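Chorismate synthase (Aquifex aeolicus, PDB 1Q1L) probably catalyses the last step of chorismate biosynthesis, the elimination of phosphate from 5-enolpyruvylshikimate-3-phosphate, with reduced FMN as cofactor. Local coordinates at residues E60-E65 with S138-A143; K154-F159 with M366-L371; E198-R203 with E208-F213. All blocks are in the same frame, centred on the assembly; numbering follows the deposited sequence.

Contact 1 of 3, residues E60-E65 with S138-A143; sequences EKDTAE and SARETA
Arg140 reaches away from its own turn to meet Asp62, which lies at the edge of the guanidinium, near its plane, the two side chains approaching from opposite directions. Its CB points neither at nor away from the 60-65 segment, and the side chain touches Ser17 and Leu22. The chain then bends twice, at chi2 and again at chi3 (103°), and these bends carry the guanidinium across to the aspartate. Ala143 CB lies 3.8 Å above one face of the Arg140 guanidinium, offset toward the rim. NH1 turns to Asn86 OD1. NH2 takes the carboxylate: its straight bond goes to Asp62 OD1 (2.9 Å, 169° at the hydrogen), met on the syn side of that oxygen, while Asp62 OD2 is nearer, 2.6 Å from Arg140 NH2, but badly angled and only weakly bonded. One nitrogen therefore forks between two oxygens, with the flat groups turned 30° from each other.

In the beta-alpha-beta sandwich of this enzyme, the salt bridge ties the entry to strand 64-68, outermost within this chain in a four-stranded antiparallel sheet, to the turn that leads from helix 131-137 into helix 142-157. Ser138, in the same turn, is predicted to bind FMN, and Arg47, predicted to bind NADP, approaches the same carboxylate through a long, weak ion pair. In this turn, Ala139 O accepts twice: from Thr142 OG1 at 2.6 Å, in the carbonyl plane, and from Thr142 N at 3.1 Å.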
ATOM      1  N   GLU A  60     -15.169 -32.471 -13.676  1.00 78.62           N
ATOM      2  CA  GLU A  60     -13.768 -32.463 -13.272  1.00 76.70           C
ATOM      3  C   GLU A  60     -13.097 -31.158 -13.686  1.00 74.60           C
ATOM      4  O   GLU A  60     -12.170 -30.690 -13.027  1.00 74.81           O
ATOM      5  CB  GLU A  60     -13.031 -33.643 -13.912  1.00 77.74           C
ATOM      6  CG  GLU A  60     -11.570 -33.760 -13.502  1.00 79.30           C
ATOM      7  CD  GLU A  60     -10.849 -34.879 -14.230  1.00 81.05           C
ATOM      8  OE1 GLU A  60     -10.733 -34.801 -15.473  1.00 81.69           O
ATOM      9  OE2 GLU A  60     -10.399 -35.834 -13.561  1.00 81.15           O
ATOM     10  N   LYS A  61     -13.578 -30.569 -14.777  1.00 71.64           N
ATOM     11  CA  LYS A  61     -13.015 -29.326 -15.286  1.00 69.33           C
ATOM     12  C   LYS A  61     -13.299 -28.118 -14.393  1.00 66.58           C
ATOM     13  O   LYS A  61     -14.436 -27.891 -13.977  1.00 66.34           O
ATOM     14  CB  LYS A  61     -13.539 -29.053 -16.698  1.00 70.05           C
ATOM     15  CG  LYS A  61     -13.204 -30.153 -17.692  1.00 71.37           C
ATOM     16  CD  LYS A  61     -13.477 -29.730 -19.128  1.00 71.71           C
ATOM     17  CE  LYS A  61     -13.159 -30.863 -20.096  1.00 72.57           C
ATOM     18  NZ  LYS A  61     -11.782 -31.405 -19.894  1.00 70.76           N
ATOM     19  N   ASP A  62     -12.253 -27.353 -14.101  1.00 63.14           N
ATOM     20  CA  ASP A  62     -12.387 -26.158 -13.278  1.00 58.87           C
ATOM     21  C   ASP A  62     -13.161 -25.097 -14.037  1.00 55.23           C
ATOM     22  O   ASP A  62     -12.922 -24.867 -15.224  1.00 54.02           O
ATOM     23  CB  ASP A  62     -11.018 -25.587 -12.900  1.00 60.37           C
ATOM     24  CG  ASP A  62     -10.455 -26.207 -11.641  1.00 62.02           C
ATOM     25  OD1 ASP A  62     -11.183 -26.256 -10.627  1.00 64.34           O
ATOM     26  OD2 ASP A  62      -9.282 -26.635 -11.660  1.00 62.29           O
ATOM     27  N   THR A  63     -14.095 -24.459 -13.347  1.00 50.27           N
ATOM     28  CA  THR A  63     -14.892 -23.409 -13.951  1.00 47.73           C
ATOM     29  C   THR A  63     -15.061 -22.278 -12.955  1.00 46.41           C
ATOM     30  O   THR A  63     -15.163 -22.502 -11.745  1.00 44.70           O
ATOM     31  CB  THR A  63     -16.283 -23.921 -14.368  1.00 49.67           C
ATOM     32  OG1 THR A  63     -16.870 -24.647 -13.284  1.00 51.60           O
ATOM     33  CG2 THR A  63     -16.178 -24.820 -15.588  1.00 50.16           C
ATOM     34  N   ALA A  64     -15.081 -21.058 -13.468  1.00 43.23           N
ATOM     35  CA  ALA A  64     -15.243 -19.898 -12.618  1.00 41.63           C
ATOM     36  C   ALA A  64     -16.594 -19.261 -12.883  1.00 40.65           C
ATOM     37  O   ALA A  64     -17.060 -19.216 -14.021  1.00 39.40           O
ATOM     38  CB  ALA A  64     -14.137 -18.893 -12.888  1.00 40.30           C
ATOM     39  N   GLU A  65     -17.236 -18.796 -11.821  1.00 39.81           N
ATOM     40  CA  GLU A  65     -18.511 -18.124 -11.960  1.00 40.07           C
ATOM     41  C   GLU A  65     -18.252 -16.668 -11.629  1.00 38.01           C
ATOM     42  O   GLU A  65     -17.629 -16.366 -10.617  1.00 38.40           O
ATOM     43  CB  GLU A  65     -19.556 -18.702 -10.994  1.00 41.53           C
ATOM     44  CG  GLU A  65     -20.743 -17.763 -10.773  1.00 45.16           C
ATOM     45  CD  GLU A  65     -21.925 -18.415 -10.072  1.00 47.04           C
ATOM     46  OE1 GLU A  65     -21.721 -19.167  -9.095  1.00 48.19           O
ATOM     47  OE2 GLU A  65     -23.067 -18.154 -10.496  1.00 48.85           O
ATOM     48  N   SER A 138      -1.341 -25.273  -0.714  1.00 65.94           N
ATOM     49  CA  SER A 138      -1.352 -26.078  -1.930  1.00 64.87           C
ATOM     50  C   SER A 138      -1.494 -25.286  -3.225  1.00 63.10           C
ATOM     51  O   SER A 138      -2.150 -24.242  -3.264  1.00 63.60           O
ATOM     52  CB  SER A 138      -2.459 -27.130  -1.851  1.00 64.57           C
ATOM     53  OG  SER A 138      -2.115 -28.144  -0.921  1.00 68.02           O
ATOM     54  N   ALA A 139      -0.868 -25.803  -4.282  1.00 59.36           N
ATOM     55  CA  ALA A 139      -0.900 -25.184  -5.599  1.00 55.22           C
ATOM     56  C   ALA A 139      -2.333 -25.005  -6.074  1.00 52.11           C
ATOM     57  O   ALA A 139      -2.573 -24.528  -7.179  1.00 51.95           O
ATOM     58  CB  ALA A 139      -0.123 -26.036  -6.590  1.00 57.43           C
ATOM     59  N   ARG A 140      -3.282 -25.404  -5.235  1.00 48.99           N
ATOM     60  CA  ARG A 140      -4.698 -25.270  -5.552  1.00 47.27           C
ATOM     61  C   ARG A 140      -4.988 -23.779  -5.699  1.00 44.16           C
ATOM     62  O   ARG A 140      -5.790 -23.372  -6.533  1.00 42.95           O
ATOM     63  CB  ARG A 140      -5.540 -25.837  -4.409  1.00 47.25           C
ATOM     64  CG  ARG A 140      -6.774 -26.625  -4.827  1.00 48.96           C
ATOM     65  CD  ARG A 140      -7.806 -25.812  -5.591  1.00 48.05           C
ATOM     66  NE  ARG A 140      -7.757 -26.100  -7.018  1.00 50.44           N
ATOM     67  CZ  ARG A 140      -8.813 -26.093  -7.827  1.00 50.87           C
ATOM     68  NH1 ARG A 140     -10.022 -25.814  -7.359  1.00 51.47           N
ATOM     69  NH2 ARG A 140      -8.657 -26.369  -9.115  1.00 52.61           N
ATOM     70  N   GLU A 141      -4.320 -22.976  -4.875  1.00 42.61           N
ATOM     71  CA  GLU A 141      -4.493 -21.526  -4.876  1.00 42.21           C
ATOM     72  C   GLU A 141      -4.100 -20.887  -6.202  1.00 40.55           C
ATOM     73  O   GLU A 141      -4.641 -19.843  -6.564  1.00 39.33           O
ATOM     74  CB  GLU A 141      -3.674 -20.902  -3.737  1.00 44.93           C
ATOM     75  CG  GLU A 141      -4.009 -19.443  -3.398  1.00 47.72           C
ATOM     76  CD  GLU A 141      -3.331 -18.429  -4.311  1.00 50.89           C
ATOM     77  OE1 GLU A 141      -2.096 -18.520  -4.496  1.00 52.68           O
ATOM     78  OE2 GLU A 141      -4.030 -17.531  -4.831  1.00 50.33           O
ATOM     79  N   THR A 142      -3.169 -21.507  -6.932  1.00 36.92           N
ATOM     80  CA  THR A 142      -2.741 -20.941  -8.207  1.00 35.12           C
ATOM     81  C   THR A 142      -3.911 -20.871  -9.182  1.00 33.37           C
ATOM     82  O   THR A 142      -3.896 -20.070 -10.114  1.00 33.59           O
ATOM     83  CB  THR A 142      -1.569 -21.744  -8.861  1.00 34.83           C
ATOM     84  OG1 THR A 142      -2.008 -23.062  -9.209  1.00 34.98           O
ATOM     85  CG2 THR A 142      -0.388 -21.843  -7.908  1.00 32.77           C
ATOM     86  N   ALA A 143      -4.929 -21.698  -8.968  1.00 31.27           N
ATOM     87  CA  ALA A 143      -6.099 -21.675  -9.846  1.00 29.92           C
ATOM     88  C   ALA A 143      -6.786 -20.304  -9.770  1.00 29.95           C
ATOM     89  O   ALA A 143      -7.287 -19.790 -10.773  1.00 28.43           O
ATOM     90  CB  ALA A 143      -7.075 -22.770  -9.448  1.00 32.34           C
TER

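Contact 2 of 3, residues K154-F159 with M366-L371; sequences KFLSEF and MLAIVL
Leu156 puts one methyl, CD1, against two residues spaced a turn apart on the neighbouring helix, Ala368 and Leu371. It gives the largest share of the buried surface, Leu371 comes next and Ala368 after it. The backbones come closest at these residues too, with Leu156 CA 7.5 Å from Ala368 CA.

Leu156 starts toward the partner helix and holds CG anti to its carbonyl carbon (chi1 -72°), and this carries the branched end onto the helix backbone. Leu156 CD1 lies 3.7 Å from Ala368 O and 3.8 Å from Ala368 CA. The Ala368 methyl is a little further off, its CB 4.1 Å from Leu156 CD1, so the leucine rests on the backbone flank of this residue as much as on its side chain. On Leu371 it is the root of the side chain that is touched: CB lies 4.0 Å from Leu156 CD1. The second methyl also faces backbone, with Leu156 CD2 4.1 Å from Leu371 C. No hydrogen bond crosses the interface.

Helices 142-157 and 356-379 belong to the helical layer of the beta-alpha-beta sandwich, and here the C-terminal part of the first packs on the middle of the second. Ile163, on strand 162-170 of the five-stranded sheet, touches Leu156, Ala368 and Leu371 alike. Two residues before Ala368 on helix 356-379, the selenomethionine Met366 packs on Trp248 of the third subunit.

Phe159 N bonds to Leu156 O at 3.0 Å, and the Phe159 ring swings back so that its CE1 stands 3.4 Å above one face of the Phe155 ring, toward the rim, while Met384 of helix 384-399 touches both phenylalanines.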
ATOM      1  N   LYS A 154      -7.058 -10.671 -20.997  1.00 30.28           N
ATOM      2  CA  LYS A 154      -8.078 -10.119 -21.884  1.00 29.85           C
ATOM      3  C   LYS A 154      -7.846  -8.619 -22.016  1.00 29.51           C
ATOM      4  O   LYS A 154      -7.885  -8.059 -23.114  1.00 30.23           O
ATOM      5  CB  LYS A 154      -9.481 -10.386 -21.334  1.00 30.69           C
ATOM      6  CG  LYS A 154     -10.594  -9.923 -22.271  1.00 33.54           C
ATOM      7  CD  LYS A 154     -10.425 -10.543 -23.665  1.00 34.47           C
ATOM      8  CE  LYS A 154     -11.396  -9.940 -24.678  1.00 35.41           C
ATOM      9  NZ  LYS A 154     -12.818 -10.199 -24.316  1.00 35.37           N
ATOM     10  N   PHE A 155      -7.597  -7.967 -20.887  1.00 29.05           N
ATOM     11  CA  PHE A 155      -7.336  -6.531 -20.882  1.00 29.67           C
ATOM     12  C   PHE A 155      -6.143  -6.182 -21.786  1.00 28.31           C
ATOM     13  O   PHE A 155      -6.221  -5.276 -22.617  1.00 28.14           O
ATOM     14  CB  PHE A 155      -7.056  -6.058 -19.448  1.00 28.62           C
ATOM     15  CG  PHE A 155      -6.568  -4.638 -19.367  1.00 29.86           C
ATOM     16  CD1 PHE A 155      -7.412  -3.574 -19.679  1.00 27.74           C
ATOM     17  CD2 PHE A 155      -5.246  -4.368 -19.017  1.00 28.20           C
ATOM     18  CE1 PHE A 155      -6.943  -2.259 -19.646  1.00 31.10           C
ATOM     19  CE2 PHE A 155      -4.768  -3.061 -18.981  1.00 29.70           C
ATOM     20  CZ  PHE A 155      -5.618  -2.002 -19.298  1.00 27.03           C
ATOM     21  N   LEU A 156      -5.048  -6.915 -21.624  1.00 28.77           N
ATOM     22  CA  LEU A 156      -3.827  -6.683 -22.397  1.00 29.48           C
ATOM     23  C   LEU A 156      -3.980  -6.914 -23.894  1.00 31.47           C
ATOM     24  O   LEU A 156      -3.365  -6.218 -24.706  1.00 29.01           O
ATOM     25  CB  LEU A 156      -2.699  -7.580 -21.890  1.00 25.83           C
ATOM     26  CG  LEU A 156      -2.074  -7.259 -20.538  1.00 28.22           C
ATOM     27  CD1 LEU A 156      -1.072  -8.349 -20.178  1.00 24.64           C
ATOM     28  CD2 LEU A 156      -1.397  -5.899 -20.592  1.00 27.21           C
ATOM     29  N   SER A 157      -4.782  -7.910 -24.256  1.00 30.83           N
ATOM     30  CA  SER A 157      -4.997  -8.221 -25.660  1.00 30.97           C
ATOM     31  C   SER A 157      -5.671  -7.072 -26.399  1.00 30.53           C
ATOM     32  O   SER A 157      -5.531  -6.952 -27.615  1.00 31.52           O
ATOM     33  CB  SER A 157      -5.831  -9.499 -25.799  1.00 32.37           C
ATOM     34  OG  SER A 157      -7.093  -9.355 -25.180  1.00 34.48           O
ATOM     35  N   GLU A 158      -6.398  -6.225 -25.675  1.00 28.90           N
ATOM     36  CA  GLU A 158      -7.076  -5.092 -26.300  1.00 28.76           C
ATOM     37  C   GLU A 158      -6.046  -4.117 -26.852  1.00 30.95           C
ATOM     38  O   GLU A 158      -6.362  -3.275 -27.701  1.00 31.50           O
ATOM     39  CB  GLU A 158      -7.963  -4.352 -25.290  1.00 31.07           C
ATOM     40  CG  GLU A 158      -9.119  -5.163 -24.726  1.00 35.11           C
ATOM     41  CD  GLU A 158     -10.131  -5.567 -25.782  1.00 39.16           C
ATOM     42  OE1 GLU A 158     -10.486  -4.719 -26.630  1.00 41.83           O
ATOM     43  OE2 GLU A 158     -10.582  -6.729 -25.756  1.00 43.78           O
ATOM     44  N   PHE A 159      -4.817  -4.214 -26.356  1.00 30.36           N
ATOM     45  CA  PHE A 159      -3.755  -3.333 -26.820  1.00 32.30           C
ATOM     46  C   PHE A 159      -2.800  -4.110 -27.719  1.00 32.87           C
ATOM     47  O   PHE A 159      -1.733  -3.623 -28.067  1.00 31.47           O
ATOM     48  CB  PHE A 159      -2.984  -2.746 -25.638  1.00 32.39           C
ATOM     49  CG  PHE A 159      -3.858  -2.069 -24.623  1.00 34.69           C
ATOM     50  CD1 PHE A 159      -4.450  -2.800 -23.601  1.00 33.45           C
ATOM     51  CD2 PHE A 159      -4.129  -0.707 -24.719  1.00 34.20           C
ATOM     52  CE1 PHE A 159      -5.306  -2.183 -22.687  1.00 33.95           C
ATOM     53  CE2 PHE A 159      -4.981  -0.081 -23.815  1.00 35.40           C
ATOM     54  CZ  PHE A 159      -5.572  -0.823 -22.794  1.00 34.34           C
HETATM   55  N   MSE A 366       0.734 -14.693 -13.901  1.00 27.08           N
HETATM   56  CA  MSE A 366       1.464 -13.731 -13.073  1.00 29.07           C
HETATM   57  C   MSE A 366       2.050 -12.591 -13.905  1.00 27.73           C
HETATM   58  O   MSE A 366       1.998 -11.423 -13.506  1.00 28.12           O
HETATM   59  CB  MSE A 366       2.571 -14.439 -12.285  1.00 31.44           C
HETATM   60  CG  MSE A 366       2.052 -15.463 -11.278  1.00 33.50           C
HETATM   61 SE   MSE A 366       0.614 -14.774 -10.148  1.00 38.34          SE
HETATM   62  CE  MSE A 366       1.576 -13.333  -9.301  1.00 33.86           C
ATOM     63  N   LEU A 367       2.603 -12.929 -15.064  1.00 25.76           N
ATOM     64  CA  LEU A 367       3.169 -11.924 -15.946  1.00 23.91           C
ATOM     65  C   LEU A 367       2.080 -10.989 -16.475  1.00 24.67           C
ATOM     66  O   LEU A 367       2.306  -9.794 -16.618  1.00 23.16           O
ATOM     67  CB  LEU A 367       3.891 -12.579 -17.126  1.00 22.89           C
ATOM     68  CG  LEU A 367       4.501 -11.556 -18.092  1.00 25.19           C
ATOM     69  CD1 LEU A 367       5.499 -10.675 -17.327  1.00 24.86           C
ATOM     70  CD2 LEU A 367       5.202 -12.274 -19.253  1.00 26.53           C
ATOM     71  N   ALA A 368       0.905 -11.536 -16.774  1.00 21.40           N
ATOM     72  CA  ALA A 368      -0.193 -10.724 -17.282  1.00 24.65           C
ATOM     73  C   ALA A 368      -0.678  -9.741 -16.209  1.00 24.02           C
ATOM     74  O   ALA A 368      -1.067  -8.614 -16.513  1.00 26.99           O
ATOM     75  CB  ALA A 368      -1.347 -11.624 -17.738  1.00 23.41           C
ATOM     76  N   ILE A 369      -0.646 -10.171 -14.956  1.00 24.73           N
ATOM     77  CA  ILE A 369      -1.078  -9.312 -13.857  1.00 23.17           C
ATOM     78  C   ILE A 369      -0.103  -8.149 -13.678  1.00 24.80           C
ATOM     79  O   ILE A 369      -0.512  -6.993 -13.547  1.00 24.75           O
ATOM     80  CB  ILE A 369      -1.182 -10.117 -12.548  1.00 21.99           C
ATOM     81  CG1 ILE A 369      -2.328 -11.135 -12.670  1.00 19.75           C
ATOM     82  CG2 ILE A 369      -1.454  -9.176 -11.357  1.00 22.20           C
ATOM     83  CD1 ILE A 369      -2.469 -12.048 -11.475  1.00 19.25           C
ATOM     84  N   VAL A 370       1.187  -8.460 -13.691  1.00 23.75           N
ATOM     85  CA  VAL A 370       2.216  -7.441 -13.532  1.00 24.18           C
ATOM     86  C   VAL A 370       2.164  -6.438 -14.673  1.00 24.88           C
ATOM     87  O   VAL A 370       2.218  -5.224 -14.454  1.00 25.39           O
ATOM     88  CB  VAL A 370       3.631  -8.081 -13.479  1.00 24.19           C
ATOM     89  CG1 VAL A 370       4.708  -6.997 -13.416  1.00 28.10           C
ATOM     90  CG2 VAL A 370       3.743  -8.969 -12.255  1.00 23.72           C
ATOM     91  N   LEU A 371       2.037  -6.942 -15.897  1.00 24.91           N
ATOM     92  CA  LEU A 371       2.009  -6.066 -17.053  1.00 24.82           C
ATOM     93  C   LEU A 371       0.748  -5.228 -17.137  1.00 26.11           C
ATOM     94  O   LEU A 371       0.818  -4.054 -17.505  1.00 26.35           O
ATOM     95  CB  LEU A 371       2.204  -6.870 -18.339  1.00 26.22           C
ATOM     96  CG  LEU A 371       3.576  -7.558 -18.433  1.00 27.44           C
ATOM     97  CD1 LEU A 371       3.743  -8.191 -19.808  1.00 26.55           C
ATOM     98  CD2 LEU A 371       4.687  -6.535 -18.205  1.00 29.06           C
TER

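Contact 3 of 3, residues E198-R203 with E208-F213; sequences EDSELR and EKDEEF
The hydroxyl of Ser200 is held by three groups: OG gives its hydrogen to Asp210 OD1 at 2.9 Å and accepts from the backbone N of Leu202 and of Ile204. The bond from Leu202 N, 3.2 Å to Ser200 OG, makes an ST turn in the loop between helices 187-197 and 210-221, and Asp210, on the second helix, clasps that turn from across the loop. Ser200 places its OG anti to its backbone N (chi1 177°), which turns the oxygen to the carboxylate and lets the amide N of Leu202 reach it.

The other carboxylate oxygen, OD2, takes a backbone amide. Glu201 N bonds to Asp210 OD2 at 2.8 Å with an angle of 164° at the hydrogen, arriving almost in line with the C-O bond. A hydroxyl and an amide thus fix the rotation of this buried carboxylate. With an alanine in place of Asp210, the Ser200 hydroxyl and the Glu201 amide would probably both be left without their acceptor, and the ST turn would lose its tie to the helix. The carboxylate of Glu201 itself goes off to a salt bridge with Lys214.

Alongside the polar clasp runs a small apolar touch. Leu202 CD1 comes within 3.4 Å of Phe213 CB, meeting the root of that side chain, while the ring forms a cation-pi contact with Lys173. Phe213 is seated by its own helix: its N bonds to Lys209 O at 2.8 Å, and that same carbonyl oxygen lies in the ring plane, at the edge.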
ATOM      1  N   GLU A 198       1.035 -25.707 -26.961  1.00 39.73           N
ATOM      2  CA  GLU A 198      -0.379 -25.972 -26.755  1.00 41.95           C
ATOM      3  C   GLU A 198      -0.772 -27.323 -27.342  1.00 43.47           C
ATOM      4  O   GLU A 198      -1.835 -27.855 -27.026  1.00 43.14           O
ATOM      5  CB  GLU A 198      -1.224 -24.860 -27.374  1.00 41.19           C
ATOM      6  CG  GLU A 198      -1.039 -23.523 -26.683  1.00 40.91           C
ATOM      7  CD  GLU A 198      -1.425 -23.578 -25.221  1.00 40.94           C
ATOM      8  OE1 GLU A 198      -2.639 -23.612 -24.923  1.00 40.77           O
ATOM      9  OE2 GLU A 198      -0.516 -23.605 -24.367  1.00 38.79           O
ATOM     10  N   ASP A 199       0.082 -27.878 -28.198  1.00 45.42           N
ATOM     11  CA  ASP A 199      -0.192 -29.182 -28.796  1.00 46.96           C
ATOM     12  C   ASP A 199       0.671 -30.247 -28.141  1.00 47.32           C
ATOM     13  O   ASP A 199       0.817 -31.352 -28.659  1.00 48.28           O
ATOM     14  CB  ASP A 199       0.087 -29.160 -30.298  1.00 49.12           C
ATOM     15  CG  ASP A 199      -0.932 -28.352 -31.061  1.00 50.41           C
ATOM     16  OD1 ASP A 199      -2.141 -28.576 -30.846  1.00 53.53           O
ATOM     17  OD2 ASP A 199      -0.528 -27.500 -31.878  1.00 52.99           O
ATOM     18  N   SER A 200       1.248 -29.908 -26.996  1.00 46.92           N
ATOM     19  CA  SER A 200       2.101 -30.839 -26.281  1.00 47.10           C
ATOM     20  C   SER A 200       1.462 -31.211 -24.958  1.00 48.31           C
ATOM     21  O   SER A 200       0.858 -30.373 -24.285  1.00 48.75           O
ATOM     22  CB  SER A 200       3.479 -30.216 -26.037  1.00 45.57           C
ATOM     23  OG  SER A 200       4.300 -31.089 -25.283  1.00 44.09           O
ATOM     24  N   GLU A 201       1.593 -32.478 -24.590  1.00 48.40           N
ATOM     25  CA  GLU A 201       1.029 -32.966 -23.343  1.00 49.00           C
ATOM     26  C   GLU A 201       1.878 -32.461 -22.181  1.00 47.47           C
ATOM     27  O   GLU A 201       1.476 -32.551 -21.023  1.00 49.63           O
ATOM     28  CB  GLU A 201       0.998 -34.496 -23.356  1.00 51.72           C
ATOM     29  CG  GLU A 201       0.201 -35.109 -22.223  1.00 58.84           C
ATOM     30  CD  GLU A 201       0.025 -36.607 -22.389  1.00 62.19           C
ATOM     31  OE1 GLU A 201       1.048 -37.321 -22.448  1.00 64.00           O
ATOM     32  OE2 GLU A 201      -1.135 -37.070 -22.461  1.00 64.62           O
ATOM     33  N   LEU A 202       3.052 -31.923 -22.507  1.00 43.34           N
ATOM     34  CA  LEU A 202       3.978 -31.393 -21.511  1.00 41.72           C
ATOM     35  C   LEU A 202       4.297 -29.927 -21.811  1.00 40.96           C
ATOM     36  O   LEU A 202       5.192 -29.336 -21.206  1.00 41.97           O
ATOM     37  CB  LEU A 202       5.274 -32.206 -21.515  1.00 42.58           C
ATOM     38  CG  LEU A 202       5.170 -33.691 -21.143  1.00 42.96           C
ATOM     39  CD1 LEU A 202       6.431 -34.410 -21.586  1.00 42.03           C
ATOM     40  CD2 LEU A 202       4.958 -33.842 -19.639  1.00 41.95           C
ATOM     41  N   ARG A 203       3.564 -29.354 -22.758  1.00 38.17           N
ATOM     42  CA  ARG A 203       3.749 -27.963 -23.155  1.00 38.67           C
ATOM     43  C   ARG A 203       5.172 -27.653 -23.618  1.00 38.71           C
ATOM     44  O   ARG A 203       5.693 -26.557 -23.368  1.00 39.15           O
ATOM     45  CB  ARG A 203       3.353 -27.016 -22.013  1.00 38.11           C
ATOM     46  CG  ARG A 203       1.855 -27.005 -21.655  1.00 39.64           C
ATOM     47  CD  ARG A 203       1.238 -25.643 -21.966  1.00 40.05           C
ATOM     48  NE  ARG A 203       2.124 -24.596 -21.480  1.00 41.41           N
ATOM     49  CZ  ARG A 203       2.432 -23.491 -22.142  1.00 40.35           C
ATOM     50  NH1 ARG A 203       1.924 -23.244 -23.341  1.00 38.77           N
ATOM     51  NH2 ARG A 203       3.295 -22.644 -21.610  1.00 44.55           N
ATOM     52  N   GLU A 208       6.576 -33.550 -31.123  1.00 54.76           N
ATOM     53  CA  GLU A 208       7.128 -34.825 -31.573  1.00 56.95           C
ATOM     54  C   GLU A 208       7.966 -35.441 -30.458  1.00 56.56           C
ATOM     55  O   GLU A 208       8.008 -36.661 -30.305  1.00 56.58           O
ATOM     56  CB  GLU A 208       8.001 -34.643 -32.818  1.00 57.93           C
ATOM     57  CG  GLU A 208       9.262 -33.836 -32.585  1.00 60.72           C
ATOM     58  CD  GLU A 208       9.120 -32.395 -33.022  1.00 62.81           C
ATOM     59  OE1 GLU A 208       8.142 -31.736 -32.603  1.00 63.56           O
ATOM     60  OE2 GLU A 208       9.989 -31.922 -33.785  1.00 64.56           O
ATOM     61  N   LYS A 209       8.618 -34.578 -29.681  1.00 56.43           N
ATOM     62  CA  LYS A 209       9.473 -34.991 -28.569  1.00 56.73           C
ATOM     63  C   LYS A 209       8.678 -35.551 -27.392  1.00 56.05           C
ATOM     64  O   LYS A 209       9.245 -36.175 -26.496  1.00 55.50           O
ATOM     65  CB  LYS A 209      10.303 -33.800 -28.080  1.00 58.59           C
ATOM     66  CG  LYS A 209      11.263 -33.210 -29.102  1.00 60.55           C
ATOM     67  CD  LYS A 209      12.550 -34.013 -29.187  1.00 64.33           C
ATOM     68  CE  LYS A 209      13.589 -33.308 -30.054  1.00 65.57           C
ATOM     69  NZ  LYS A 209      14.936 -33.947 -29.951  1.00 66.93           N
ATOM     70  N   ASP A 210       7.371 -35.320 -27.392  1.00 56.77           N
ATOM     71  CA  ASP A 210       6.511 -35.789 -26.310  1.00 58.16           C
ATOM     72  C   ASP A 210       6.789 -37.226 -25.888  1.00 59.43           C
ATOM     73  O   ASP A 210       7.198 -37.475 -24.752  1.00 59.26           O
ATOM     74  CB  ASP A 210       5.040 -35.639 -26.703  1.00 58.07           C
ATOM     75  CG  ASP A 210       4.529 -34.215 -26.524  1.00 59.75           C
ATOM     76  OD1 ASP A 210       5.254 -33.262 -26.892  1.00 56.10           O
ATOM     77  OD2 ASP A 210       3.395 -34.051 -26.020  1.00 58.26           O
ATOM     78  N   GLU A 211       6.570 -38.167 -26.803  1.00 60.35           N
ATOM     79  CA  GLU A 211       6.796 -39.580 -26.514  1.00 60.32           C
ATOM     80  C   GLU A 211       8.164 -39.781 -25.876  1.00 59.27           C
ATOM     81  O   GLU A 211       8.304 -40.526 -24.905  1.00 58.68           O
ATOM     82  CB  GLU A 211       6.696 -40.399 -27.800  1.00 61.74           C
ATOM     83  CG  GLU A 211       5.392 -40.192 -28.548  1.00 65.23           C
ATOM     84  CD  GLU A 211       4.179 -40.387 -27.661  1.00 67.48           C
ATOM     85  OE1 GLU A 211       4.047 -41.482 -27.068  1.00 68.57           O
ATOM     86  OE2 GLU A 211       3.362 -39.445 -27.556  1.00 68.56           O
ATOM     87  N   GLU A 212       9.167 -39.106 -26.427  1.00 58.55           N
ATOM     88  CA  GLU A 212      10.524 -39.197 -25.912  1.00 58.84           C
ATOM     89  C   GLU A 212      10.567 -38.745 -24.456  1.00 59.16           C
ATOM     90  O   GLU A 212      11.149 -39.418 -23.604  1.00 58.29           O
ATOM     91  CB  GLU A 212      11.460 -38.329 -26.751  1.00 60.84           C
ATOM     92  CG  GLU A 212      12.908 -38.356 -26.292  1.00 62.77           C
ATOM     93  CD  GLU A 212      13.797 -37.477 -27.143  1.00 64.83           C
ATOM     94  OE1 GLU A 212      15.016 -37.419 -26.871  1.00 66.41           O
ATOM     95  OE2 GLU A 212      13.280 -36.846 -28.088  1.00 66.65           O
ATOM     96  N   PHE A 213       9.949 -37.600 -24.172  1.00 58.92           N
ATOM     97  CA  PHE A 213       9.918 -37.080 -22.809  1.00 58.77           C
ATOM     98  C   PHE A 213       9.086 -37.966 -21.894  1.00 59.13           C
ATOM     99  O   PHE A 213       9.472 -38.223 -20.753  1.00 59.00           O
ATOM    100  CB  PHE A 213       9.363 -35.651 -22.781  1.00 56.94           C
ATOM    101  CG  PHE A 213      10.409 -34.591 -22.979  1.00 54.70           C
ATOM    102  CD1 PHE A 213      10.905 -34.307 -24.246  1.00 54.20           C
ATOM    103  CD2 PHE A 213      10.926 -33.899 -21.887  1.00 54.09           C
ATOM    104  CE1 PHE A 213      11.901 -33.351 -24.424  1.00 54.07           C
ATOM    105  CE2 PHE A 213      11.920 -32.945 -22.052  1.00 53.42           C
ATOM    106  CZ  PHE A 213      12.410 -32.668 -23.323  1.00 54.56           C
TER

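In the fold
Contacts 1 and 2 sit at the two ends of helix 142-157, their centres 20 Å apart and their nearest atoms about 7 Å apart. Contact 1 joins the residues leading into the helix to the four-stranded sheet, and contact 2 packs its C-terminal part on helix 356-379. Contact 3 is nested in the long loop that contact 2 closes, with centres 27 Å apart. Strand 162-170 bridges these two, with Ile163 touching contact 2 and Val167 and Ile170 touching 198-203. Only contact 1 lies at the predicted FMN and NADP sites; contacts 2 and 3 lie away from them, and contact 3 is centred 23 Å from contact 1.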